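Local coordinates for protein DnaJ homolog subfamily C member 27-A (Xenopus laevis, PDB 6JMG) that binds GTP and magnesium as a Rab-family small GTPase joined to a DnaJ domain, and is possibly involved in regulating the MEK/ERK pathway, at residues A[210-215]-A[238-243]; A[222-227]-A[234-239]; A[121-126]-A[246-251]; A[87-92]-A[112-117]. One frame throughout, in Å; residues are numbered along the deposited sequence.

Contact 1 (A[210-215]-A[238-243]); sequences RRIRNC and RKLAVL
I212 and R211 of helix 203-213 both meet the same methyl group, CD2 of L240 on helix 230-244. The apolar half is loose: CD1 of I212 lies 4.3 Å from CD2 of L240, and both side chains are buried. V261 of helix 254-278 touches I212 and L240 alike, so the pair belongs to a three-helix core.

The second half is a methyl beside a charged group. R211 leaves the backbone extended and then bends at chi3 (66°); the arginine and leucine side chains cross at about a right angle. NH2 of R211 is 4.1 Å from CD2 of L240, which sits at the rim of the guanidinium, near its plane, and not over a face. One face of that group instead has CG1 of the neighbouring I212 above it, offset toward the rim.

No hydrogen bond passes between the two segments. The polar end of R211 looks to helix 218-222, where NH1 makes a weak bond with M221 O.

Helix 203-213 thus packs on the paired helices 230-244 and 254-278, the helical hairpin at the heart of the DnaJ (J-domain) fold.

Contact 2 (A[222-227]-A[234-239]); sequences LGVKPG and NKAYRK
A sound polar bond beside the meeting of L222 and V224 with A236 is that of N234 OD1 with NE of R265, which ties helix 230-244 to helix 254-278. It lies on another side of the helix: the CB of N234 points away from 222-227, whereas that of A236, two residues on, points toward it.

A236 is the hub. Its CB is 3.4 Å from the carbonyl oxygen of L222, an ordinary van der Waals approach of a methyl to a backbone O. The same methyl lies 4.1 Å from CB of L222 and 4.0 Å from CG1 of V224, so it nests between L222 and V224. V224 presents CG1 because that branch stands opposite its own carbonyl carbon, beside the backbone N (chi1 -78°). Further along L222, CD2 comes 4.3 Å from CA of Y237, while the tyrosine ring leads off toward F258, V261 and R265 of helix 254-278. L222 also touches L268 of that helix.

The chain turns at G223. This residue, with positive phi, is the C-prime residue of a Schellman motif that ends helix 218-222: its N bonds back to D220 O, and V224 N to W219 O. That reversal brings V224 round to the side of A236.

The CA atoms of L222 and A236 are 5.8 Å apart, yet no hydrogen bond joins the segments to fix their register; this J-domain contact rests on non-directional van der Waals contact of one methyl with a backbone carbonyl oxygen and two aliphatic side chains.

Contact 3 (A[121-126]-A[246-251]); sequences QGNIDN and PDKCMA
K248 reaches out from one domain to N123 and D125 of the other. It directly follows P246 and D247, which with H245 form the HPD signature of J domains, in the loop between helices 230-244 and 254-278. N123 and D125 sit on the GTPase side, in the loop that leads from helix 107-117 into strand 128-134 of the Ras-like fold.

In the first shell, NZ of K248 lies 4.1 Å from OD2 of D125. The charges are opposite, but the distance is beyond a salt bridge, so at most a diffuse attraction is to be expected. The N123 side chain comes from the direction opposite to the lysine's own, its ND2 as modelled 4.1 Å from NZ of K248; two donors face each other here, and no hydrogen bond forms. The lysine chain runs out from the loop and bends at chi3 (124°), and N123 carries its CG opposite the backbone N (chi1 -177°), which sends the amide toward K248.

Behind these groups, the GTPase loop is turned by the bond from N126 N to N123 O, 3.2 Å long. R192 holds the same turn from outside, NE bonding to D125 O and its backbone N to N126 OD1. On the J-domain side, D247 N is bonded to ND1 of H245, just ahead of the lysine. C249 and A251 lean on Q205 and I209 of helix 203-213. One hydroxyl, OG of S254 at the start of helix 254-278, bonds to the carbonyl oxygens of both C249 and A251.

Contact 4 (A[87-92]-A[112-117]); sequences KDTQGV and AEMKQE
T89 is the first residue of 87-92 to meet M114: its CB lies 4.2 Å from CE of the methionine. Just before it, K87 passes its carbonyl oxygen to NZ of K18 and its own NZ to E84 in a salt bridge. The hydroxyl of T89 is engaged within the same chain, OG1 being hydrogen-bonded to Y86 O and to NZ of K18 on strand 15-22, while CB is the atom that meets M114. Q90 turns off elsewhere; its NE2 makes weak bonds back to D88 O and OD1, and its OE1 accepts from K18 N.

At G91 the chain enters strand 91-97, hydrogen-bonded to strand 15-22 at K18 and I20. This strand, helix 107-117 and the parallel strand 128-134 make one beta-alpha-beta crossover of the Ras-like, P-loop GTPase fold, and M114 sits on the helix face that covers the sheet.

V92, next on the strand, turns CG2 to the helix. Standing beside its backbone N, CG2 meets CE of M114 tip to tip at 3.7 Å, with SD of M114 4.2 Å from that same CG2. The methionine reaches the strand because its chain is fully extended (chi1 -173°, chi2 -174°, chi3 -161°). M22 of strand 15-22 and F129 of strand 128-134 touch M114 as well, and M72, a probable GTP-site residue, is about 7 Å away between side chains.

Contacts 1 and 2 share helix 230-244 and touch through L240 CD1 and L222 CA (3.8 Å); both are mainly apolar, with no hydrogen bond across, the first buried among helices and the second a partly buried loop against a helix. Contact 4 is also buried and apolar, but lies in the GTPase half, where a methionine joins helix to sheet; its centre is 29 Å from that of contact 1. Contact 3 differs in place and chemistry: a polar, long-range surface approach bridging the halves. It abuts contact 1 where V242 O meets K248 CD, and contact 4 where I124 CD1 meets K115 CE. Along the chain, contacts 1 and 2 nest within the loop that contact 3 closes.

Contact 1 (A[210-215]-A[238-243])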
loop_
_atom_site.group_PDB
_atom_site.type_symbol
_atom_site.label_atom_id
_atom_site.label_comp_id
_atom_site.label_asym_id
_atom_site.label_seq_id
_atom_site.Cartn_x
_atom_site.Cartn_y
_atom_site.Cartn_z
ATOM N N ARG A 210 -13.027 -19.011 -15.097
ATOM C CA ARG A 210 -13.683 -20.140 -15.737
ATOM C C ARG A 210 -15.147 -20.186 -15.349
ATOM O O ARG A 210 -16.007 -20.445 -16.198
ATOM C CB ARG A 210 -12.995 -21.459 -15.377
ATOM C CG ARG A 210 -13.713 -22.668 -15.963
ATOM C CD ARG A 210 -13.197 -23.972 -15.398
ATOM N NE ARG A 210 -12.706 -23.817 -14.031
ATOM C CZ ARG A 210 -12.383 -24.833 -13.233
ATOM N NH1 ARG A 210 -12.504 -26.086 -13.665
ATOM N NH2 ARG A 210 -11.939 -24.596 -12.001
ATOM N N ARG A 211 -15.453 -19.851 -14.091
ATOM C CA ARG A 211 -16.847 -19.837 -13.662
ATOM C C ARG A 211 -17.638 -18.779 -14.420
ATOM O O ARG A 211 -18.800 -19.009 -14.761
ATOM C CB ARG A 211 -16.932 -19.610 -12.151
ATOM C CG ARG A 211 -18.351 -19.470 -11.610
ATOM C CD ARG A 211 -18.353 -19.040 -10.137
ATOM N NE ARG A 211 -17.811 -17.698 -9.926
ATOM C CZ ARG A 211 -18.484 -16.563 -10.131
ATOM N NH1 ARG A 211 -19.748 -16.585 -10.554
ATOM N NH2 ARG A 211 -17.885 -15.397 -9.910
ATOM N N ILE A 212 -16.992 -17.660 -14.769
ATOM C CA ILE A 212 -17.642 -16.596 -15.538
ATOM C C ILE A 212 -17.803 -16.968 -17.027
ATOM O O ILE A 212 -18.713 -16.449 -17.674
ATOM C CB ILE A 212 -16.906 -15.258 -15.312
ATOM C CG1 ILE A 212 -17.139 -14.788 -13.872
ATOM C CG2 ILE A 212 -17.402 -14.146 -16.221
ATOM C CD1 ILE A 212 -16.045 -13.835 -13.319
ATOM N N ARG A 213 -16.983 -17.876 -17.597
ATOM C CA ARG A 213 -17.244 -18.297 -18.977
ATOM C C ARG A 213 -18.519 -19.099 -19.056
ATOM O O ARG A 213 -19.337 -18.914 -19.953
ATOM C CB ARG A 213 -16.199 -19.268 -19.537
ATOM C CG ARG A 213 -14.896 -18.641 -19.930
ATOM C CD ARG A 213 -14.152 -19.303 -21.090
ATOM N NE ARG A 213 -13.575 -18.235 -21.912
ATOM C CZ ARG A 213 -13.942 -17.848 -23.132
ATOM N NH1 ARG A 213 -14.946 -18.434 -23.792
ATOM N NH2 ARG A 213 -13.284 -16.828 -23.679
ATOM N N ASN A 214 -18.708 -20.007 -18.116
ATOM C CA ASN A 214 -19.727 -21.048 -18.206
ATOM C C ASN A 214 -20.885 -20.679 -17.316
ATOM O O ASN A 214 -21.448 -21.479 -16.567
ATOM C CB ASN A 214 -19.122 -22.406 -17.826
ATOM C CG ASN A 214 -17.779 -22.687 -18.566
ATOM O OD1 ASN A 214 -17.600 -22.309 -19.740
ATOM N ND2 ASN A 214 -16.864 -23.369 -17.897
ATOM N N CYS A 215 -21.215 -19.402 -17.406
ATOM C CA CYS A 215 -22.283 -18.787 -16.649
ATOM C C CYS A 215 -23.125 -18.007 -17.638
ATOM O O CYS A 215 -22.594 -17.204 -18.411
ATOM C CB CYS A 215 -21.698 -17.875 -15.577
ATOM S SG CYS A 215 -22.846 -17.388 -14.331
ATOM N N ARG A 238 -17.323 -4.832 -7.279
ATOM C CA ARG A 238 -15.982 -4.303 -7.050
ATOM C C ARG A 238 -15.020 -5.396 -6.600
ATOM O O ARG A 238 -13.817 -5.301 -6.872
ATOM C CB ARG A 238 -15.997 -3.163 -6.029
ATOM C CG ARG A 238 -17.237 -2.316 -6.076
ATOM C CD ARG A 238 -17.084 -0.926 -5.487
ATOM N NE ARG A 238 -18.236 -0.122 -5.892
ATOM C CZ ARG A 238 -19.113 0.437 -5.067
ATOM N NH1 ARG A 238 -18.969 0.298 -3.764
ATOM N NH2 ARG A 238 -20.136 1.131 -5.556
ATOM N N LYS A 239 -15.515 -6.476 -5.992
ATOM C CA LYS A 239 -14.546 -7.481 -5.576
ATOM C C LYS A 239 -14.085 -8.321 -6.753
ATOM O O LYS A 239 -12.916 -8.722 -6.805
ATOM C CB LYS A 239 -15.132 -8.379 -4.482
ATOM C CG LYS A 239 -15.158 -7.730 -3.111
ATOM C CD LYS A 239 -16.058 -8.465 -2.136
ATOM C CE LYS A 239 -17.199 -9.179 -2.834
ATOM N NZ LYS A 239 -18.267 -9.586 -1.872
ATOM N N LEU A 240 -14.955 -8.491 -7.748
ATOM C CA LEU A 240 -14.551 -9.113 -8.999
ATOM C C LEU A 240 -13.675 -8.179 -9.832
ATOM O O LEU A 240 -12.705 -8.621 -10.454
ATOM C CB LEU A 240 -15.797 -9.526 -9.779
ATOM C CG LEU A 240 -16.483 -10.790 -9.268
ATOM C CD1 LEU A 240 -17.846 -11.012 -9.926
ATOM C CD2 LEU A 240 -15.570 -11.987 -9.481
ATOM N N ALA A 241 -13.988 -6.882 -9.848
ATOM C CA ALA A 241 -13.172 -5.942 -10.605
ATOM C C ALA A 241 -11.733 -5.907 -10.111
ATOM O O ALA A 241 -10.796 -5.857 -10.923
ATOM C CB ALA A 241 -13.783 -4.545 -10.564
ATOM N N VAL A 242 -11.526 -5.867 -8.792
ATOM C CA VAL A 242 -10.139 -5.884 -8.312
ATOM C C VAL A 242 -9.492 -7.230 -8.599
ATOM O O VAL A 242 -8.275 -7.317 -8.797
ATOM C CB VAL A 242 -10.035 -5.523 -6.819
ATOM C CG1 VAL A 242 -10.876 -4.305 -6.510
ATOM C CG2 VAL A 242 -10.412 -6.700 -5.950
ATOM N N LEU A 243 -10.289 -8.297 -8.636
ATOM C CA LEU A 243 -9.736 -9.622 -8.853
ATOM C C LEU A 243 -9.329 -9.814 -10.309
ATOM O O LEU A 243 -8.263 -10.372 -10.591
ATOM C CB LEU A 243 -10.768 -10.676 -8.426
ATOM C CG LEU A 243 -10.353 -12.150 -8.394
ATOM C CD1 LEU A 243 -9.237 -12.391 -7.372
ATOM C CD2 LEU A 243 -11.563 -13.013 -8.079
#

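Contact 2 (A[222-227]-A[234-239])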
loop_
_atom_site.group_PDB
_atom_site.type_symbol
_atom_site.label_atom_id
_atom_site.label_comp_id
_atom_site.label_asym_id
_atom_site.label_seq_id
_atom_site.Cartn_x
_atom_site.Cartn_y
_atom_site.Cartn_z
ATOM N N LEU A 222 -22.168 -12.401 -10.834
ATOM C CA LEU A 222 -21.618 -11.620 -9.730
ATOM C C LEU A 222 -21.859 -12.257 -8.367
ATOM O O LEU A 222 -21.393 -11.714 -7.357
ATOM C CB LEU A 222 -22.191 -10.198 -9.720
ATOM C CG LEU A 222 -22.196 -9.305 -10.968
ATOM C CD1 LEU A 222 -23.022 -8.087 -10.672
ATOM C CD2 LEU A 222 -20.798 -8.889 -11.392
ATOM N N GLY A 223 -22.570 -13.383 -8.308
ATOM C CA GLY A 223 -22.800 -14.072 -7.052
ATOM C C GLY A 223 -23.846 -13.418 -6.170
ATOM O O GLY A 223 -23.589 -13.123 -4.996
ATOM N N VAL A 224 -25.038 -13.203 -6.730
ATOM C CA VAL A 224 -26.122 -12.485 -6.068
ATOM C C VAL A 224 -27.428 -13.064 -6.583
ATOM O O VAL A 224 -27.501 -13.560 -7.709
ATOM C CB VAL A 224 -26.080 -10.957 -6.329
ATOM C CG1 VAL A 224 -25.024 -10.286 -5.476
ATOM C CG2 VAL A 224 -25.840 -10.676 -7.805
ATOM N N LYS A 225 -28.455 -13.014 -5.759
ATOM C CA LYS A 225 -29.704 -13.579 -6.247
ATOM C C LYS A 225 -30.670 -12.463 -6.625
ATOM O O LYS A 225 -30.484 -11.308 -6.226
ATOM C CB LYS A 225 -30.327 -14.512 -5.187
ATOM C CG LYS A 225 -30.087 -14.140 -3.711
ATOM C CD LYS A 225 -30.772 -12.820 -3.349
ATOM C CE LYS A 225 -30.724 -12.494 -1.859
ATOM N NZ LYS A 225 -31.199 -11.091 -1.639
ATOM N N PRO A 226 -31.663 -12.745 -7.474
ATOM C CA PRO A 226 -32.585 -11.678 -7.887
ATOM C C PRO A 226 -33.212 -11.008 -6.671
ATOM O O PRO A 226 -33.528 -11.654 -5.667
ATOM C CB PRO A 226 -33.625 -12.408 -8.745
ATOM C CG PRO A 226 -32.901 -13.609 -9.276
ATOM C CD PRO A 226 -31.905 -14.007 -8.209
ATOM N N GLY A 227 -33.365 -9.697 -6.763
ATOM C CA GLY A 227 -33.864 -8.912 -5.657
ATOM C C GLY A 227 -32.782 -8.334 -4.779
ATOM O O GLY A 227 -33.014 -8.113 -3.585
ATOM N N ASN A 234 -23.290 -3.508 -6.529
ATOM C CA ASN A 234 -22.075 -2.698 -6.527
ATOM C C ASN A 234 -20.959 -3.396 -5.782
ATOM O O ASN A 234 -19.825 -3.442 -6.257
ATOM C CB ASN A 234 -22.332 -1.327 -5.922
ATOM C CG ASN A 234 -22.896 -0.367 -6.927
ATOM O OD1 ASN A 234 -22.844 -0.616 -8.144
ATOM N ND2 ASN A 234 -23.466 0.721 -6.438
ATOM N N LYS A 235 -21.260 -3.956 -4.607
ATOM C CA LYS A 235 -20.168 -4.482 -3.803
ATOM C C LYS A 235 -19.722 -5.851 -4.279
ATOM O O LYS A 235 -18.531 -6.169 -4.200
ATOM C CB LYS A 235 -20.558 -4.537 -2.322
ATOM C CG LYS A 235 -20.918 -3.181 -1.676
ATOM C CD LYS A 235 -19.836 -2.054 -1.749
ATOM C CE LYS A 235 -18.368 -2.499 -1.885
ATOM N NZ LYS A 235 -17.411 -1.348 -1.839
ATOM N N ALA A 236 -20.627 -6.626 -4.869
ATOM C CA ALA A 236 -20.200 -7.820 -5.585
ATOM C C ALA A 236 -19.300 -7.448 -6.756
ATOM O O ALA A 236 -18.246 -8.065 -6.964
ATOM C CB ALA A 236 -21.421 -8.612 -6.062
ATOM N N TYR A 237 -19.680 -6.412 -7.509
ATOM C CA TYR A 237 -18.914 -6.057 -8.692
ATOM C C TYR A 237 -17.496 -5.644 -8.329
ATOM O O TYR A 237 -16.542 -6.038 -9.014
ATOM C CB TYR A 237 -19.601 -4.938 -9.498
ATOM C CG TYR A 237 -18.614 -4.250 -10.431
ATOM C CD1 TYR A 237 -18.331 -4.782 -11.687
ATOM C CD2 TYR A 237 -17.918 -3.110 -10.032
ATOM C CE1 TYR A 237 -17.391 -4.190 -12.527
ATOM C CE2 TYR A 237 -16.979 -2.516 -10.864
ATOM C CZ TYR A 237 -16.723 -3.055 -12.110
ATOM O OH TYR A 237 -15.798 -2.457 -12.935
ATOM N N ARG A 238 -17.323 -4.832 -7.279
ATOM C CA ARG A 238 -15.982 -4.303 -7.050
ATOM C C ARG A 238 -15.020 -5.396 -6.600
ATOM O O ARG A 238 -13.817 -5.301 -6.872
ATOM C CB ARG A 238 -15.997 -3.163 -6.029
ATOM C CG ARG A 238 -17.237 -2.316 -6.076
ATOM C CD ARG A 238 -17.084 -0.926 -5.487
ATOM N NE ARG A 238 -18.236 -0.122 -5.892
ATOM C CZ ARG A 238 -19.113 0.437 -5.067
ATOM N NH1 ARG A 238 -18.969 0.298 -3.764
ATOM N NH2 ARG A 238 -20.136 1.131 -5.556
ATOM N N LYS A 239 -15.515 -6.476 -5.992
ATOM C CA LYS A 239 -14.546 -7.481 -5.576
ATOM C C LYS A 239 -14.085 -8.321 -6.753
ATOM O O LYS A 239 -12.916 -8.722 -6.805
ATOM C CB LYS A 239 -15.132 -8.379 -4.482
ATOM C CG LYS A 239 -15.158 -7.730 -3.111
ATOM C CD LYS A 239 -16.058 -8.465 -2.136
ATOM C CE LYS A 239 -17.199 -9.179 -2.834
ATOM N NZ LYS A 239 -18.267 -9.586 -1.872
#

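Contact 3 (A[121-126]-A[246-251])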
loop_
_atom_site.group_PDB
_atom_site.type_symbol
_atom_site.label_atom_id
_atom_site.label_comp_id
_atom_site.label_asym_id
_atom_site.label_seq_id
_atom_site.Cartn_x
_atom_site.Cartn_y
_atom_site.Cartn_z
ATOM N N GLN A 121 -12.092 5.510 -2.549
ATOM C CA GLN A 121 -11.274 5.576 -3.759
ATOM C C GLN A 121 -9.904 4.944 -3.552
ATOM O O GLN A 121 -9.407 4.216 -4.422
ATOM C CB GLN A 121 -11.095 7.031 -4.208
ATOM C CG GLN A 121 -12.372 7.838 -4.398
ATOM C CD GLN A 121 -12.851 8.481 -3.109
ATOM O OE1 GLN A 121 -12.869 7.844 -2.053
ATOM N NE2 GLN A 121 -13.218 9.758 -3.183
ATOM N N GLY A 122 -9.289 5.203 -2.394
ATOM C CA GLY A 122 -7.877 4.967 -2.166
ATOM C C GLY A 122 -7.365 3.556 -2.364
ATOM O O GLY A 122 -7.907 2.583 -1.831
ATOM N N ASN A 123 -6.278 3.458 -3.119
ATOM C CA ASN A 123 -5.632 2.194 -3.444
ATOM C C ASN A 123 -4.178 2.322 -3.009
ATOM O O ASN A 123 -3.353 2.888 -3.735
ATOM C CB ASN A 123 -5.746 1.883 -4.936
ATOM C CG ASN A 123 -5.139 0.542 -5.302
ATOM O OD1 ASN A 123 -5.046 -0.362 -4.466
ATOM N ND2 ASN A 123 -4.715 0.407 -6.556
ATOM N N ILE A 124 -3.843 1.761 -1.848
ATOM C CA ILE A 124 -2.480 1.881 -1.348
ATOM C C ILE A 124 -1.602 0.988 -2.208
ATOM O O ILE A 124 -0.391 0.877 -1.976
ATOM C CB ILE A 124 -2.349 1.508 0.146
ATOM C CG1 ILE A 124 -2.449 0.009 0.340
ATOM C CG2 ILE A 124 -3.387 2.232 1.037
ATOM C CD1 ILE A 124 -2.011 -0.426 1.710
ATOM N N ASP A 125 -2.198 0.358 -3.223
ATOM C CA ASP A 125 -1.418 -0.502 -4.100
ATOM C C ASP A 125 -0.612 0.288 -5.104
ATOM O O ASP A 125 0.322 -0.263 -5.688
ATOM C CB ASP A 125 -2.314 -1.491 -4.849
ATOM C CG ASP A 125 -2.212 -2.900 -4.304
ATOM O OD1 ASP A 125 -1.935 -3.061 -3.095
ATOM O OD2 ASP A 125 -2.404 -3.847 -5.095
ATOM N N ASN A 126 -0.940 1.561 -5.311
ATOM C CA ASN A 126 -0.116 2.433 -6.130
ATOM C C ASN A 126 0.862 3.248 -5.293
ATOM O O ASN A 126 1.388 4.264 -5.761
ATOM C CB ASN A 126 -1.002 3.348 -6.971
ATOM C CG ASN A 126 -1.866 2.579 -7.928
ATOM O OD1 ASN A 126 -1.498 1.485 -8.367
ATOM N ND2 ASN A 126 -3.022 3.138 -8.263
ATOM N N PRO A 246 -7.740 -6.644 -16.188
ATOM C CA PRO A 246 -6.575 -7.151 -16.974
ATOM C C PRO A 246 -5.256 -6.452 -16.667
ATOM O O PRO A 246 -4.198 -6.997 -17.011
ATOM C CB PRO A 246 -7.008 -6.892 -18.430
ATOM C CG PRO A 246 -8.451 -6.502 -18.390
ATOM C CD PRO A 246 -8.781 -6.049 -17.014
ATOM N N ASP A 247 -5.283 -5.266 -16.046
ATOM C CA ASP A 247 -4.057 -4.625 -15.582
ATOM C C ASP A 247 -3.436 -5.404 -14.424
ATOM O O ASP A 247 -2.214 -5.576 -14.359
ATOM C CB ASP A 247 -4.355 -3.198 -15.120
ATOM C CG ASP A 247 -4.397 -2.195 -16.253
ATOM O OD1 ASP A 247 -4.200 -2.575 -17.429
ATOM O OD2 ASP A 247 -4.642 -1.008 -15.942
ATOM N N LYS A 248 -4.270 -5.817 -13.467
ATOM C CA LYS A 248 -3.848 -6.507 -12.259
ATOM C C LYS A 248 -3.708 -8.008 -12.452
ATOM O O LYS A 248 -2.867 -8.628 -11.790
ATOM C CB LYS A 248 -4.837 -6.232 -11.115
ATOM C CG LYS A 248 -5.008 -4.751 -10.799
ATOM C CD LYS A 248 -5.878 -4.519 -9.558
ATOM C CE LYS A 248 -5.128 -3.688 -8.507
ATOM N NZ LYS A 248 -5.909 -3.498 -7.248
ATOM N N CYS A 249 -4.478 -8.598 -13.362
ATOM C CA CYS A 249 -4.561 -10.045 -13.516
ATOM C C CYS A 249 -3.995 -10.456 -14.866
ATOM O O CYS A 249 -4.477 -10.015 -15.914
ATOM C CB CYS A 249 -6.013 -10.501 -13.405
ATOM S SG CYS A 249 -6.223 -12.268 -13.560
ATOM N N MET A 250 -2.967 -11.291 -14.830
ATOM C CA MET A 250 -2.260 -11.684 -16.036
ATOM C C MET A 250 -2.783 -12.988 -16.624
ATOM O O MET A 250 -2.236 -13.470 -17.621
ATOM C CB MET A 250 -0.766 -11.783 -15.736
ATOM C CG MET A 250 -0.100 -10.459 -15.365
ATOM S SD MET A 250 -0.604 -9.035 -16.357
ATOM C CE MET A 250 0.005 -9.528 -17.964
ATOM N N ALA A 251 -3.830 -13.560 -16.035
ATOM C CA ALA A 251 -4.358 -14.832 -16.499
ATOM C C ALA A 251 -5.036 -14.675 -17.858
ATOM O O ALA A 251 -5.655 -13.643 -18.137
ATOM C CB ALA A 251 -5.345 -15.407 -15.490
#

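Contact 4 (A[87-92]-A[112-117])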
loop_
_atom_site.group_PDB
_atom_site.type_symbol
_atom_site.label_atom_id
_atom_site.label_comp_id
_atom_site.label_asym_id
_atom_site.label_seq_id
_atom_site.Cartn_x
_atom_site.Cartn_y
_atom_site.Cartn_z
ATOM N N LYS A 87 -2.700 12.123 1.907
ATOM C CA LYS A 87 -3.119 12.172 0.513
ATOM C C LYS A 87 -1.947 12.444 -0.432
ATOM O O LYS A 87 -0.977 13.122 -0.090
ATOM C CB LYS A 87 -4.208 13.226 0.304
ATOM C CG LYS A 87 -4.146 14.427 1.234
ATOM C CD LYS A 87 -5.330 15.384 0.993
ATOM C CE LYS A 87 -5.151 16.710 1.732
ATOM N NZ LYS A 87 -5.876 16.688 3.033
ATOM N N ASP A 88 -2.074 11.929 -1.651
ATOM C CA ASP A 88 -1.111 12.145 -2.730
ATOM C C ASP A 88 0.291 11.704 -2.318
ATOM O O ASP A 88 1.280 12.398 -2.528
ATOM C CB ASP A 88 -1.134 13.610 -3.183
ATOM C CG ASP A 88 -0.113 13.908 -4.263
ATOM O OD1 ASP A 88 -0.121 13.215 -5.310
ATOM O OD2 ASP A 88 0.718 14.819 -4.044
ATOM N N THR A 89 0.375 10.514 -1.748
ATOM C CA THR A 89 1.649 9.961 -1.314
ATOM C C THR A 89 2.173 8.936 -2.306
ATOM O O THR A 89 1.428 8.064 -2.760
ATOM C CB THR A 89 1.486 9.324 0.055
ATOM O OG1 THR A 89 1.090 10.340 0.978
ATOM C CG2 THR A 89 2.788 8.678 0.503
ATOM N N GLN A 90 3.467 9.027 -2.618
ATOM C CA GLN A 90 4.107 8.076 -3.521
ATOM C C GLN A 90 4.920 7.007 -2.803
ATOM O O GLN A 90 4.988 5.871 -3.286
ATOM C CB GLN A 90 5.053 8.794 -4.478
ATOM C CG GLN A 90 4.405 9.610 -5.589
ATOM C CD GLN A 90 3.751 10.867 -5.087
ATOM O OE1 GLN A 90 4.428 11.832 -4.736
ATOM N NE2 GLN A 90 2.425 10.871 -5.052
ATOM N N GLY A 91 5.512 7.332 -1.661
ATOM C CA GLY A 91 6.282 6.365 -0.900
ATOM C C GLY A 91 6.013 6.520 0.590
ATOM O O GLY A 91 5.787 7.628 1.074
ATOM N N VAL A 92 6.067 5.389 1.295
ATOM C CA VAL A 92 5.870 5.332 2.745
ATOM C C VAL A 92 7.027 4.577 3.384
ATOM O O VAL A 92 7.357 3.460 2.964
ATOM C CB VAL A 92 4.556 4.629 3.114
ATOM C CG1 VAL A 92 4.541 4.319 4.613
ATOM C CG2 VAL A 92 3.362 5.464 2.694
ATOM N N ALA A 112 -4.563 0.902 8.638
ATOM C CA ALA A 112 -5.967 1.274 8.745
ATOM C C ALA A 112 -6.130 2.785 8.813
ATOM O O ALA A 112 -7.023 3.358 8.177
ATOM C CB ALA A 112 -6.588 0.617 9.978
ATOM N N GLU A 113 -5.270 3.448 9.582
ATOM C CA GLU A 113 -5.400 4.887 9.745
ATOM C C GLU A 113 -5.123 5.610 8.438
ATOM O O GLU A 113 -5.867 6.516 8.051
ATOM C CB GLU A 113 -4.460 5.359 10.844
ATOM C CG GLU A 113 -4.277 6.829 10.868
ATOM C CD GLU A 113 -3.518 7.259 12.071
ATOM O OE1 GLU A 113 -2.779 8.258 11.964
ATOM O OE2 GLU A 113 -3.652 6.580 13.113
ATOM N N MET A 114 -4.091 5.188 7.720
ATOM C CA MET A 114 -3.847 5.743 6.398
ATOM C C MET A 114 -5.000 5.435 5.457
ATOM O O MET A 114 -5.502 6.331 4.769
ATOM C CB MET A 114 -2.540 5.190 5.819
ATOM C CG MET A 114 -2.118 5.859 4.510
ATOM S SD MET A 114 -0.687 5.126 3.700
ATOM C CE MET A 114 -0.231 6.483 2.646
ATOM N N LYS A 115 -5.458 4.175 5.439
ATOM C CA LYS A 115 -6.494 3.782 4.486
ATOM C C LYS A 115 -7.776 4.586 4.655
ATOM O O LYS A 115 -8.453 4.861 3.655
ATOM C CB LYS A 115 -6.810 2.295 4.603
ATOM C CG LYS A 115 -6.184 1.429 3.533
ATOM C CD LYS A 115 -6.376 -0.063 3.837
ATOM C CE LYS A 115 -5.440 -0.944 3.009
ATOM N NZ LYS A 115 -5.285 -2.315 3.587
ATOM N N GLN A 116 -8.136 4.996 5.878
ATOM C CA GLN A 116 -9.347 5.808 5.929
ATOM C C GLN A 116 -9.130 7.258 5.529
ATOM O O GLN A 116 -10.087 7.914 5.111
ATOM C CB GLN A 116 -10.085 5.762 7.256
ATOM C CG GLN A 116 -11.551 5.789 6.761
ATOM C CD GLN A 116 -12.640 5.780 7.797
ATOM O OE1 GLN A 116 -13.707 6.380 7.588
ATOM N NE2 GLN A 116 -12.412 5.079 8.900
ATOM N N GLU A 117 -7.927 7.798 5.689
ATOM C CA GLU A 117 -7.748 9.181 5.280
ATOM C C GLU A 117 -7.713 9.331 3.769
ATOM O O GLU A 117 -7.686 10.464 3.276
ATOM C CB GLU A 117 -6.476 9.754 5.890
ATOM C CG GLU A 117 -6.714 11.073 6.576
ATOM C CD GLU A 117 -7.910 11.034 7.507
ATOM O OE1 GLU A 117 -8.844 11.835 7.282
ATOM O OE2 GLU A 117 -7.905 10.214 8.466
#